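Local coordinates for tail fiber protein (Acinetobacter phage AM24, PDB 5W5P) that probably serves as the phage tailspike that recognises, and may degrade, the capsular polysaccharide of its host Acinetobacter baumannii, at residues Arg62-Gln68 with Cys109-Tyr115; Glu191-Asp196 with Gln247-Asn251; Tyr363-Phe369 with Val402-Thr407; Tyr416-Gly422 with Arg439-Pro443. All coordinates share one frame; numbering follows the deposited sequence.

In the fold
The four contacts follow one another along an elongated chain. Contact 1 lies in the N-terminal region, where the side chain of Trp110 is about 10 Å from a bound zinc ion. Contact 2 joins two surface loops of the parallel beta-helix, its centre about 38 Å from that of contact 1. Contact 3 is buried further along the beta-helix, about 30 Å from contact 2 between centres. Contact 4 follows among the loops of the last coils, centre about 15 Å from that of contact 3, with nearest atoms about 6 Å apart. Contacts 3 and 4 both touch the third subunit; contacts 1 and 4 lie on opposite sides of the chain's centre, about 61 Å apart.

Contact 1. Residues Arg62-Gln68 with Cys109-Tyr115; sequences RSNTYLQ and CWFGADY
Tyr66 swings CG opposite its backbone N (chi1 -167°), while Tyr115 keeps CG wedged between its backbone N and carbonyl carbon (chi1 48°), and the two rings meet as a T-shaped pair. The edge of Tyr115 points into the Tyr66 face: Tyr115 CE2 stands over the centre of that ring, 3.5 Å from Tyr66 CE2, with the planes at 72°. Both phenols also use their oxygens across the contact. Tyr66 OH donates to Ala113 O over a short 2.5 Å, approaching from above the carbonyl plane and not on a lone pair. Leu67 N gives a nearly straight bond of 2.9 Å to Tyr115 OH, arriving at the ring's edge. A face of Tyr115 carries Gln68 CG, a CH-pi contact, while the amide oxygen of Gln68 turns away to Arg143. Gln68 CB also rests on Cys109 CB at 3.9 Å. Arg62, bent at chi3, lays one face of its guanidinium on the Phe111-Gly112 peptide, with Arg62 NE 3.3 Å from Gly112 CA. From the edge of the group Arg62 NH1 donates to Trp110 O at 2.9 Å, and NH2 forms a salt bridge with Asp86. The contact thus ties a loop of the N-terminal antiparallel sheet to the segment leading into helix 122-132, on which Phe111 and Ala113 pack. Ring and hydroxyl of each tyrosine are both engaged, which probably restricts the rotation of both rings, and backbone groups of either segment serve as their hydrogen-bond partners.

Contact 2. Residues Glu191-Asp196 with Gln247-Asn251; sequences ETSTDD and QPRRN
Two surface loops of the parallel beta-helix, one ahead of strand 199-204 and one ahead of strand 257-258, meet where Asp196 reaches between Arg249 and Arg250. Its carboxylate is shared out: Asp196 OD2 takes from Arg250 NE, at 3.4 Å, a weak hydrogen bond that is part of a salt bridge, and Asp196 OD1 makes a long salt bridge to Arg249 NE at 3.7 Å. Each oxygen lies at the edge of its guanidinium, near the plane, although the carboxylate is turned 43° from the Arg249 group and 50° from that of Arg250. Asp196 OD1 is also bonded to Tyr227, and Arg249 has its stronger charged partner in Asp224. These residues belong to the intervening coil, so this network of charges and hydrogen bonds reaches across successive coils of the beta-helix. Arg249 NH1 further donates to Gln247 O at 2.9 Å, in the carbonyl plane, which helps fix how the guanidinium is turned. On the backbone, Thr194 O sits 3.1 Å from Arg249 CB and accepts a weak bond from Arg250 N. An ST turn shapes the first loop just there, Asp195 N donating to Ser193 OG at 2.9 Å. At the other end Gln247, bent at chi2, brings OE1 to 3.5 Å from Thr192 CA.

Contact 3. Residues Tyr363-Phe369 with Val402-Thr407; sequences YSSGVTF and VLAPPT
The ring of Phe369 is met at its edge by residues 402-407, with Thr407 O in the ring plane and Pro406 CB 4.2 Å from Phe369 CE1. Phe333 and Phe408 stack on the Phe369 ring. Tyr363 is approached obliquely by Leu403, whose CD1 lies 3.8 Å from Tyr363 CB. Between these aromatic ends the backbones run parallel, Thr368 bridging with Thr407: Thr407 N donates to Val367 O at 3.0 Å, and Thr407 O accepts from Phe369 N, also at 3.0 Å. Gly366 N adds a bond to Ala404 O. Ser365 directs OG away from its own N (chi1 -169°) and towards residues 402-404. There it gives a short bond to Val402 O at 2.5 Å while accepting from Ala404 N at 3.0 Å. Thr368 and Thr407 lie side by side, pointing the same way, and one water links their hydroxyls, 2.8 Å from Thr368 OG1. Thr407 also packs on Phe428 of the third subunit, and Thr368 on Gly410 of that subunit. Another water joins Val367 N to Pro405 O, between the direct bonds on either side. Strand 365-375 is therefore held to the next coil of the beta-helix by direct backbone bonds, by a serine hydroxyl engaged twice, and by water where N-H and C=O do not bond directly, so that buried polar atoms find partners.

Contact 4. Residues Tyr416-Gly422 with Arg439-Pro443; sequences YRMWSEG and RHQAP
The guanidinium of Arg439 lies flat on the ring of Tyr416, planes 7° apart and centres 3.9 Å from each other, a stacked cation-pi pair. Arg439 NH1 at the same time donates to Tyr416 O at 2.8 Å, straight and on a lone pair in the carbonyl plane, which fixes how the group is turned over the ring. Arg417 is set very differently: its extended chain brings NE and NH2 side-on to a single atom, Arg439 O, with NH2 at 2.9 Å from that oxygen. Both nitrogens come from the same side of the carbonyl plane. One face of the Arg417 guanidinium receives Arg439 CG and the opposite face Glu421 OE1, a contact of charges alone, since no N-H points at that oxygen; its negative charge probably eases the closeness of two arginines. His440 points its edge at Trp419, planes at 55°, and its CD2 stands over the indole 3.6 Å from Trp419 CE2. A chi1 of 61° turns the Trp419 indole so that His440 meets its face. Over a face of the imidazole comes Arg417 CG. Met418 N, of a selenomethionine, donates almost straight to His440 NE2 at 2.9 Å, while ND1 bonds to Ala437 O. Gly422 N closes the far end on His440 O at 2.8 Å, and a water joins that oxygen to Trp419 NE1. Trp419 also stacks on Phe408. Aromatic stacks along successive coils are a familiar feature of parallel beta-helices, here at the end that precedes the C-terminal antiparallel sheets.

Contact 1. Residues Arg62-Gln68 with Cys109-Tyr115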
# COMPACT_ATOMS: atom_id res chain seq x y z
N ARG A 62 33.58 -6.43 -34.94
CA ARG A 62 34.57 -7.32 -34.35
C ARG A 62 35.28 -8.15 -35.41
O ARG A 62 36.51 -8.20 -35.45
CB ARG A 62 33.92 -8.24 -33.31
CG ARG A 62 33.83 -7.64 -31.91
CD ARG A 62 33.26 -8.64 -30.91
NE ARG A 62 34.03 -9.89 -30.88
CZ ARG A 62 35.04 -10.13 -30.05
NH1 ARG A 62 35.40 -9.21 -29.16
NH2 ARG A 62 35.68 -11.29 -30.10
N SER A 63 34.50 -8.81 -36.27
CA SER A 63 35.02 -9.55 -37.41
C SER A 63 34.08 -9.36 -38.59
O SER A 63 33.04 -8.70 -38.49
CB SER A 63 35.18 -11.04 -37.08
OG SER A 63 33.91 -11.65 -36.88
N ASN A 64 34.45 -9.96 -39.72
CA ASN A 64 33.61 -9.89 -40.91
C ASN A 64 32.28 -10.62 -40.73
O ASN A 64 31.32 -10.33 -41.46
CB ASN A 64 34.32 -10.45 -42.14
CG ASN A 64 35.56 -9.67 -42.52
OD1 ASN A 64 35.50 -8.45 -42.76
ND2 ASN A 64 36.68 -10.36 -42.61
N THR A 65 32.22 -11.57 -39.79
CA THR A 65 30.98 -12.28 -39.50
C THR A 65 30.25 -11.71 -38.29
O THR A 65 29.03 -11.87 -38.20
CB THR A 65 31.25 -13.76 -39.26
OG1 THR A 65 32.46 -13.91 -38.53
CG2 THR A 65 31.38 -14.51 -40.59
N TYR A 66 30.95 -11.04 -37.37
CA TYR A 66 30.36 -10.47 -36.16
C TYR A 66 30.17 -8.97 -36.35
O TYR A 66 31.14 -8.21 -36.29
CB TYR A 66 31.24 -10.76 -34.94
CG TYR A 66 30.58 -10.49 -33.61
CD1 TYR A 66 30.50 -9.20 -33.11
CD2 TYR A 66 30.04 -11.53 -32.85
CE1 TYR A 66 29.89 -8.94 -31.89
CE2 TYR A 66 29.43 -11.28 -31.62
CZ TYR A 66 29.36 -9.99 -31.15
OH TYR A 66 28.77 -9.72 -29.94
N LEU A 67 28.93 -8.55 -36.57
CA LEU A 67 28.64 -7.17 -36.96
C LEU A 67 28.52 -6.21 -35.78
O LEU A 67 28.31 -5.02 -36.01
CB LEU A 67 27.36 -7.13 -37.80
CG LEU A 67 27.27 -8.18 -38.90
CD1 LEU A 67 25.90 -8.15 -39.56
CD2 LEU A 67 28.37 -7.98 -39.93
N GLN A 68 28.64 -6.68 -34.54
CA GLN A 68 28.58 -5.81 -33.38
C GLN A 68 29.98 -5.62 -32.80
O GLN A 68 30.98 -6.11 -33.34
CB GLN A 68 27.61 -6.37 -32.33
CG GLN A 68 26.16 -6.38 -32.78
CD GLN A 68 25.63 -4.98 -33.01
OE1 GLN A 68 25.74 -4.10 -32.14
NE2 GLN A 68 25.05 -4.75 -34.19
N CYS A 109 28.54 -7.38 -26.20
CA CYS A 109 28.90 -7.56 -27.60
C CYS A 109 30.30 -7.06 -27.89
O CYS A 109 30.91 -7.51 -28.87
CB CYS A 109 27.90 -6.84 -28.51
SG CYS A 109 26.37 -7.77 -28.80
N TRP A 110 30.82 -6.13 -27.08
CA TRP A 110 32.20 -5.70 -27.23
C TRP A 110 33.16 -6.89 -27.18
O TRP A 110 34.17 -6.91 -27.89
CB TRP A 110 32.55 -4.69 -26.14
CG TRP A 110 31.75 -3.44 -26.21
CD1 TRP A 110 30.98 -3.01 -27.25
CD2 TRP A 110 31.64 -2.44 -25.19
NE1 TRP A 110 30.39 -1.80 -26.95
CE2 TRP A 110 30.78 -1.43 -25.68
CE3 TRP A 110 32.18 -2.30 -23.91
CZ2 TRP A 110 30.46 -0.31 -24.94
CZ3 TRP A 110 31.86 -1.18 -23.17
CH2 TRP A 110 31.00 -0.20 -23.69
N PHE A 111 32.85 -7.88 -26.34
CA PHE A 111 33.71 -9.03 -26.12
C PHE A 111 33.31 -10.25 -26.94
O PHE A 111 33.93 -11.30 -26.80
CB PHE A 111 33.72 -9.41 -24.63
CG PHE A 111 34.16 -8.29 -23.74
CD1 PHE A 111 33.24 -7.42 -23.18
CD2 PHE A 111 35.51 -8.12 -23.45
CE1 PHE A 111 33.65 -6.39 -22.35
CE2 PHE A 111 35.92 -7.09 -22.62
CZ PHE A 111 34.99 -6.23 -22.07
N GLY A 112 32.28 -10.14 -27.77
CA GLY A 112 31.90 -11.21 -28.66
C GLY A 112 30.69 -12.03 -28.24
O GLY A 112 30.55 -13.16 -28.72
N ALA A 113 29.83 -11.50 -27.37
CA ALA A 113 28.63 -12.23 -26.99
C ALA A 113 27.75 -12.48 -28.20
O ALA A 113 27.39 -11.55 -28.93
CB ALA A 113 27.85 -11.45 -25.92
N ASP A 114 27.40 -13.75 -28.43
CA ASP A 114 26.60 -14.13 -29.58
C ASP A 114 25.21 -13.53 -29.50
O ASP A 114 24.39 -13.96 -28.69
CB ASP A 114 26.54 -15.66 -29.69
CG ASP A 114 25.65 -16.15 -30.82
OD1 ASP A 114 25.24 -17.33 -30.78
OD2 ASP A 114 25.38 -15.36 -31.75
N TYR A 115 24.93 -12.53 -30.34
CA TYR A 115 23.64 -11.85 -30.37
C TYR A 115 22.58 -12.63 -31.14
O TYR A 115 21.48 -12.10 -31.36
CB TYR A 115 23.80 -10.45 -30.97
CG TYR A 115 24.59 -10.40 -32.27
CD1 TYR A 115 23.96 -10.61 -33.49
CD2 TYR A 115 25.95 -10.16 -32.26
CE1 TYR A 115 24.67 -10.58 -34.67
CE2 TYR A 115 26.68 -10.12 -33.44
CZ TYR A 115 26.03 -10.33 -34.65
OH TYR A 115 26.75 -10.30 -35.83

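Contact 2. Residues Glu191-Asp196 with Gln247-Asn251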
# COMPACT_ATOMS: atom_id res chain seq x y z
N GLU A 191 30.04 -22.95 -4.55
CA GLU A 191 28.61 -22.72 -4.69
C GLU A 191 27.82 -23.34 -3.54
O GLU A 191 26.76 -22.82 -3.16
CB GLU A 191 28.13 -23.26 -6.04
CG GLU A 191 28.59 -22.44 -7.23
CD GLU A 191 29.94 -22.89 -7.80
OE1 GLU A 191 30.66 -23.66 -7.13
OE2 GLU A 191 30.27 -22.45 -8.93
N THR A 192 28.33 -24.42 -2.95
CA THR A 192 27.65 -25.13 -1.87
C THR A 192 28.14 -24.70 -0.49
O THR A 192 27.95 -25.43 0.48
CB THR A 192 27.82 -26.64 -2.04
OG1 THR A 192 29.19 -26.94 -2.30
CG2 THR A 192 26.97 -27.14 -3.20
N SER A 193 28.75 -23.52 -0.39
CA SER A 193 29.33 -23.09 0.88
C SER A 193 28.25 -22.69 1.87
O SER A 193 27.25 -22.08 1.50
CB SER A 193 30.29 -21.92 0.66
OG SER A 193 30.67 -21.34 1.89
N THR A 194 28.47 -23.02 3.14
CA THR A 194 27.57 -22.56 4.18
C THR A 194 27.85 -21.13 4.61
O THR A 194 27.12 -20.59 5.44
CB THR A 194 27.63 -23.49 5.41
OG1 THR A 194 28.93 -23.43 5.99
CG2 THR A 194 27.30 -24.91 5.00
N ASP A 195 28.87 -20.49 4.03
CA ASP A 195 29.17 -19.11 4.37
C ASP A 195 28.30 -18.16 3.56
O ASP A 195 27.77 -18.52 2.50
CB ASP A 195 30.65 -18.80 4.14
CG ASP A 195 31.53 -19.40 5.22
OD1 ASP A 195 31.05 -19.55 6.36
OD2 ASP A 195 32.71 -19.71 4.93
N ASP A 196 28.15 -16.94 4.07
CA ASP A 196 27.29 -15.93 3.44
C ASP A 196 28.07 -15.19 2.36
O ASP A 196 28.40 -14.00 2.46
CB ASP A 196 26.74 -14.97 4.49
CG ASP A 196 25.35 -14.47 4.14
OD1 ASP A 196 24.79 -14.96 3.14
OD2 ASP A 196 24.83 -13.59 4.87
N GLN A 247 20.42 -23.20 -0.87
CA GLN A 247 21.66 -23.53 -0.16
C GLN A 247 21.55 -23.14 1.30
O GLN A 247 21.47 -21.94 1.62
CB GLN A 247 22.85 -22.82 -0.81
CG GLN A 247 23.29 -23.42 -2.14
CD GLN A 247 23.67 -24.89 -2.02
OE1 GLN A 247 24.25 -25.32 -1.01
NE2 GLN A 247 23.37 -25.66 -3.06
N PRO A 248 21.55 -24.10 2.23
CA PRO A 248 21.54 -23.75 3.65
C PRO A 248 22.80 -22.99 4.04
O PRO A 248 23.91 -23.33 3.62
CB PRO A 248 21.47 -25.11 4.36
CG PRO A 248 21.03 -26.09 3.31
CD PRO A 248 21.57 -25.56 2.02
N ARG A 249 22.62 -21.95 4.85
CA ARG A 249 23.75 -21.14 5.30
C ARG A 249 23.31 -20.34 6.52
O ARG A 249 22.12 -20.14 6.76
CB ARG A 249 24.25 -20.22 4.20
CG ARG A 249 23.26 -19.14 3.81
CD ARG A 249 23.49 -18.68 2.39
NE ARG A 249 22.54 -17.65 2.01
CZ ARG A 249 21.36 -17.89 1.45
NH1 ARG A 249 20.99 -19.14 1.19
NH2 ARG A 249 20.55 -16.88 1.15
N ARG A 250 24.31 -19.88 7.28
CA ARG A 250 24.11 -19.07 8.49
C ARG A 250 23.23 -19.86 9.45
O ARG A 250 23.54 -21.02 9.73
CB ARG A 250 23.58 -17.70 8.08
CG ARG A 250 24.63 -16.82 7.46
CD ARG A 250 24.92 -15.62 8.34
NE ARG A 250 24.01 -14.52 8.06
CZ ARG A 250 23.24 -13.94 8.98
NH1 ARG A 250 23.27 -14.37 10.24
NH2 ARG A 250 22.43 -12.95 8.64
N ASN A 251 22.14 -19.28 9.97
CA ASN A 251 21.28 -19.93 10.95
C ASN A 251 20.16 -20.74 10.31
O ASN A 251 19.24 -21.16 11.02
CB ASN A 251 20.66 -18.89 11.89
CG ASN A 251 21.66 -17.84 12.34
OD1 ASN A 251 22.61 -18.14 13.05
ND2 ASN A 251 21.43 -16.59 11.94

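Contact 3. Residues Tyr363-Phe369 with Val402-Thr407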
# COMPACT_ATOMS: atom_id res chain seq x y z
N TYR A 363 2.84 -22.04 12.55
CA TYR A 363 1.71 -21.12 12.57
C TYR A 363 2.13 -19.72 12.15
O TYR A 363 3.23 -19.26 12.47
CB TYR A 363 1.08 -21.07 13.96
CG TYR A 363 0.32 -22.31 14.37
CD1 TYR A 363 -0.94 -22.58 13.86
CD2 TYR A 363 0.87 -23.22 15.27
CE1 TYR A 363 -1.63 -23.72 14.23
CE2 TYR A 363 0.19 -24.36 15.65
CZ TYR A 363 -1.06 -24.60 15.12
OH TYR A 363 -1.75 -25.74 15.50
N SER A 364 1.24 -19.03 11.43
CA SER A 364 1.48 -17.65 11.04
C SER A 364 1.03 -16.71 12.16
O SER A 364 0.33 -17.10 13.10
CB SER A 364 0.75 -17.33 9.74
OG SER A 364 1.32 -18.04 8.65
N SER A 365 1.45 -15.45 12.05
CA SER A 365 1.17 -14.48 13.11
C SER A 365 1.24 -13.07 12.54
O SER A 365 2.34 -12.57 12.29
CB SER A 365 2.14 -14.66 14.28
OG SER A 365 1.71 -13.91 15.40
N GLY A 366 0.09 -12.43 12.38
CA GLY A 366 0.04 -11.08 11.86
C GLY A 366 0.01 -11.02 10.35
O GLY A 366 1.02 -10.71 9.71
N VAL A 367 -1.15 -11.32 9.75
CA VAL A 367 -1.34 -11.30 8.31
C VAL A 367 -2.65 -10.60 8.01
O VAL A 367 -3.68 -10.90 8.63
CB VAL A 367 -1.34 -12.73 7.71
CG1 VAL A 367 -1.35 -12.68 6.19
CG2 VAL A 367 -0.16 -13.54 8.21
N THR A 368 -2.63 -9.67 7.05
CA THR A 368 -3.80 -8.86 6.74
C THR A 368 -4.07 -8.87 5.24
O THR A 368 -3.17 -8.58 4.45
CB THR A 368 -3.62 -7.42 7.23
OG1 THR A 368 -3.15 -7.43 8.58
CG2 THR A 368 -4.95 -6.66 7.17
N PHE A 369 -5.31 -9.18 4.87
CA PHE A 369 -5.77 -9.16 3.48
C PHE A 369 -6.76 -8.02 3.31
O PHE A 369 -7.82 -8.02 3.94
CB PHE A 369 -6.44 -10.48 3.10
CG PHE A 369 -5.51 -11.66 3.15
CD1 PHE A 369 -5.26 -12.31 4.35
CD2 PHE A 369 -4.89 -12.11 2.00
CE1 PHE A 369 -4.41 -13.39 4.40
CE2 PHE A 369 -4.03 -13.20 2.04
CZ PHE A 369 -3.79 -13.84 3.24
N VAL A 402 0.48 -14.40 20.86
CA VAL A 402 1.69 -14.78 20.15
C VAL A 402 1.40 -15.07 18.69
O VAL A 402 2.07 -14.55 17.79
CB VAL A 402 2.35 -15.98 20.85
CG1 VAL A 402 3.73 -16.25 20.26
CG2 VAL A 402 2.45 -15.73 22.35
N LEU A 403 0.39 -15.90 18.42
CA LEU A 403 0.08 -16.36 17.07
C LEU A 403 -1.23 -15.73 16.63
O LEU A 403 -2.30 -16.34 16.69
CB LEU A 403 0.02 -17.90 17.03
CG LEU A 403 1.33 -18.61 17.41
CD1 LEU A 403 1.09 -20.09 17.64
CD2 LEU A 403 2.40 -18.39 16.36
N ALA A 404 -1.14 -14.48 16.17
CA ALA A 404 -2.31 -13.72 15.76
C ALA A 404 -2.87 -14.25 14.45
O ALA A 404 -2.16 -14.24 13.44
CB ALA A 404 -1.96 -12.24 15.63
N PRO A 405 -4.12 -14.72 14.42
CA PRO A 405 -4.70 -15.22 13.17
C PRO A 405 -4.86 -14.10 12.16
O PRO A 405 -4.97 -12.92 12.52
CB PRO A 405 -6.06 -15.78 13.62
CG PRO A 405 -5.90 -16.05 15.08
CD PRO A 405 -4.99 -14.97 15.58
N PRO A 406 -4.87 -14.44 10.87
CA PRO A 406 -5.02 -13.41 9.84
C PRO A 406 -6.41 -12.78 9.84
O PRO A 406 -7.40 -13.39 10.27
CB PRO A 406 -4.77 -14.17 8.53
CG PRO A 406 -4.05 -15.41 8.93
CD PRO A 406 -4.58 -15.76 10.29
N THR A 407 -6.48 -11.55 9.34
CA THR A 407 -7.73 -10.82 9.23
C THR A 407 -7.99 -10.45 7.78
O THR A 407 -7.07 -10.42 6.95
CB THR A 407 -7.74 -9.56 10.12
OG1 THR A 407 -6.82 -8.59 9.61
CG2 THR A 407 -7.36 -9.91 11.56
O HOH W 1 -2.45 -17.29 12.30
O HOH W 2 -4.47 -8.52 10.81
O HOH W 3 -3.19 -10.79 12.10

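Contact 4. Residues Tyr416-Gly422 with Arg439-Pro443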
# COMPACT_ATOMS: atom_id res chain seq x y z
N TYR A 416 -16.24 -20.78 -3.13
CA TYR A 416 -16.96 -21.40 -2.02
C TYR A 416 -16.57 -20.76 -0.70
O TYR A 416 -17.44 -20.46 0.13
CB TYR A 416 -16.69 -22.91 -1.99
CG TYR A 416 -17.65 -23.62 -1.08
CD1 TYR A 416 -18.96 -23.86 -1.47
CD2 TYR A 416 -17.26 -24.04 0.18
CE1 TYR A 416 -19.85 -24.51 -0.63
CE2 TYR A 416 -18.14 -24.69 1.03
CZ TYR A 416 -19.44 -24.92 0.61
OH TYR A 416 -20.32 -25.56 1.44
N ARG A 417 -15.28 -20.52 -0.48
CA ARG A 417 -14.81 -19.91 0.75
C ARG A 417 -13.66 -18.97 0.45
O ARG A 417 -12.90 -19.17 -0.51
CB ARG A 417 -14.37 -20.96 1.77
CG ARG A 417 -15.50 -21.47 2.66
CD ARG A 417 -14.95 -22.27 3.82
NE ARG A 417 -16.01 -22.75 4.70
CZ ARG A 417 -16.57 -23.95 4.62
NH1 ARG A 417 -16.18 -24.81 3.69
NH2 ARG A 417 -17.53 -24.28 5.46
N MSE A 418 -13.53 -17.95 1.28
CA MSE A 418 -12.40 -17.04 1.18
C MSE A 418 -11.23 -17.51 2.05
O MSE A 418 -10.07 -17.24 1.73
CB MSE A 418 -12.82 -15.62 1.56
CG MSE A 418 -11.81 -14.57 1.13
SE MSE A 418 -12.23 -12.81 1.85
CE MSE A 418 -13.85 -12.45 0.84
N TRP A 419 -11.55 -18.21 3.14
CA TRP A 419 -10.53 -18.72 4.04
C TRP A 419 -11.02 -20.02 4.67
O TRP A 419 -12.21 -20.35 4.62
CB TRP A 419 -10.15 -17.69 5.11
CG TRP A 419 -11.29 -17.28 6.00
CD1 TRP A 419 -11.79 -17.97 7.06
CD2 TRP A 419 -12.06 -16.07 5.91
NE1 TRP A 419 -12.82 -17.28 7.64
CE2 TRP A 419 -13.01 -16.11 6.95
CE3 TRP A 419 -12.04 -14.97 5.05
CZ2 TRP A 419 -13.93 -15.08 7.15
CZ3 TRP A 419 -12.96 -13.96 5.25
CH2 TRP A 419 -13.89 -14.02 6.29
N SER A 420 -10.08 -20.76 5.26
CA SER A 420 -10.42 -22.00 5.96
C SER A 420 -11.41 -21.70 7.08
O SER A 420 -11.18 -20.80 7.90
CB SER A 420 -9.17 -22.66 6.52
OG SER A 420 -8.27 -23.03 5.49
N GLU A 421 -12.49 -22.47 7.12
CA GLU A 421 -13.56 -22.22 8.08
C GLU A 421 -13.03 -22.25 9.51
O GLU A 421 -12.20 -23.10 9.87
CB GLU A 421 -14.69 -23.24 7.92
CG GLU A 421 -14.26 -24.69 8.12
CD GLU A 421 -14.14 -25.47 6.82
OE1 GLU A 421 -14.96 -26.38 6.59
OE2 GLU A 421 -13.21 -25.17 6.03
N GLY A 422 -13.49 -21.30 10.32
CA GLY A 422 -13.17 -21.24 11.73
C GLY A 422 -11.78 -20.77 12.09
O GLY A 422 -11.45 -20.72 13.28
N ARG A 439 -20.86 -19.44 6.40
CA ARG A 439 -20.14 -20.67 6.09
C ARG A 439 -18.68 -20.64 6.55
O ARG A 439 -18.07 -21.70 6.75
CB ARG A 439 -20.25 -20.91 4.58
CG ARG A 439 -19.13 -21.70 3.92
CD ARG A 439 -19.25 -21.62 2.41
NE ARG A 439 -20.62 -21.79 1.95
CZ ARG A 439 -21.05 -21.50 0.73
NH1 ARG A 439 -20.21 -21.02 -0.18
NH2 ARG A 439 -22.32 -21.69 0.40
N HIS A 440 -18.11 -19.45 6.74
CA HIS A 440 -16.73 -19.33 7.19
C HIS A 440 -16.56 -19.58 8.68
O HIS A 440 -15.42 -19.67 9.15
CB HIS A 440 -16.18 -17.96 6.82
CG HIS A 440 -16.14 -17.70 5.34
ND1 HIS A 440 -17.29 -17.54 4.59
CD2 HIS A 440 -15.10 -17.62 4.48
CE1 HIS A 440 -16.95 -17.35 3.32
NE2 HIS A 440 -15.63 -17.39 3.23
N GLN A 441 -17.67 -19.69 9.43
CA GLN A 441 -17.65 -19.88 10.89
C GLN A 441 -16.84 -18.78 11.57
O GLN A 441 -16.06 -19.04 12.50
CB GLN A 441 -17.11 -21.26 11.27
CG GLN A 441 -17.59 -22.40 10.40
CD GLN A 441 -19.09 -22.56 10.44
OE1 GLN A 441 -19.72 -22.37 11.47
NE2 GLN A 441 -19.67 -22.91 9.29
N ALA A 442 -17.01 -17.55 11.12
CA ALA A 442 -16.23 -16.46 11.68
C ALA A 442 -17.13 -15.47 12.42
O ALA A 442 -18.31 -15.31 12.07
CB ALA A 442 -15.44 -15.72 10.59
N PRO A 443 -16.62 -14.79 13.44
CA PRO A 443 -17.42 -13.77 14.12
C PRO A 443 -17.82 -12.66 13.16
O PRO A 443 -17.11 -12.34 12.20
CB PRO A 443 -16.49 -13.25 15.22
CG PRO A 443 -15.51 -14.35 15.44
CD PRO A 443 -15.31 -14.99 14.10
O HOH W 4 -13.23 -18.01 10.65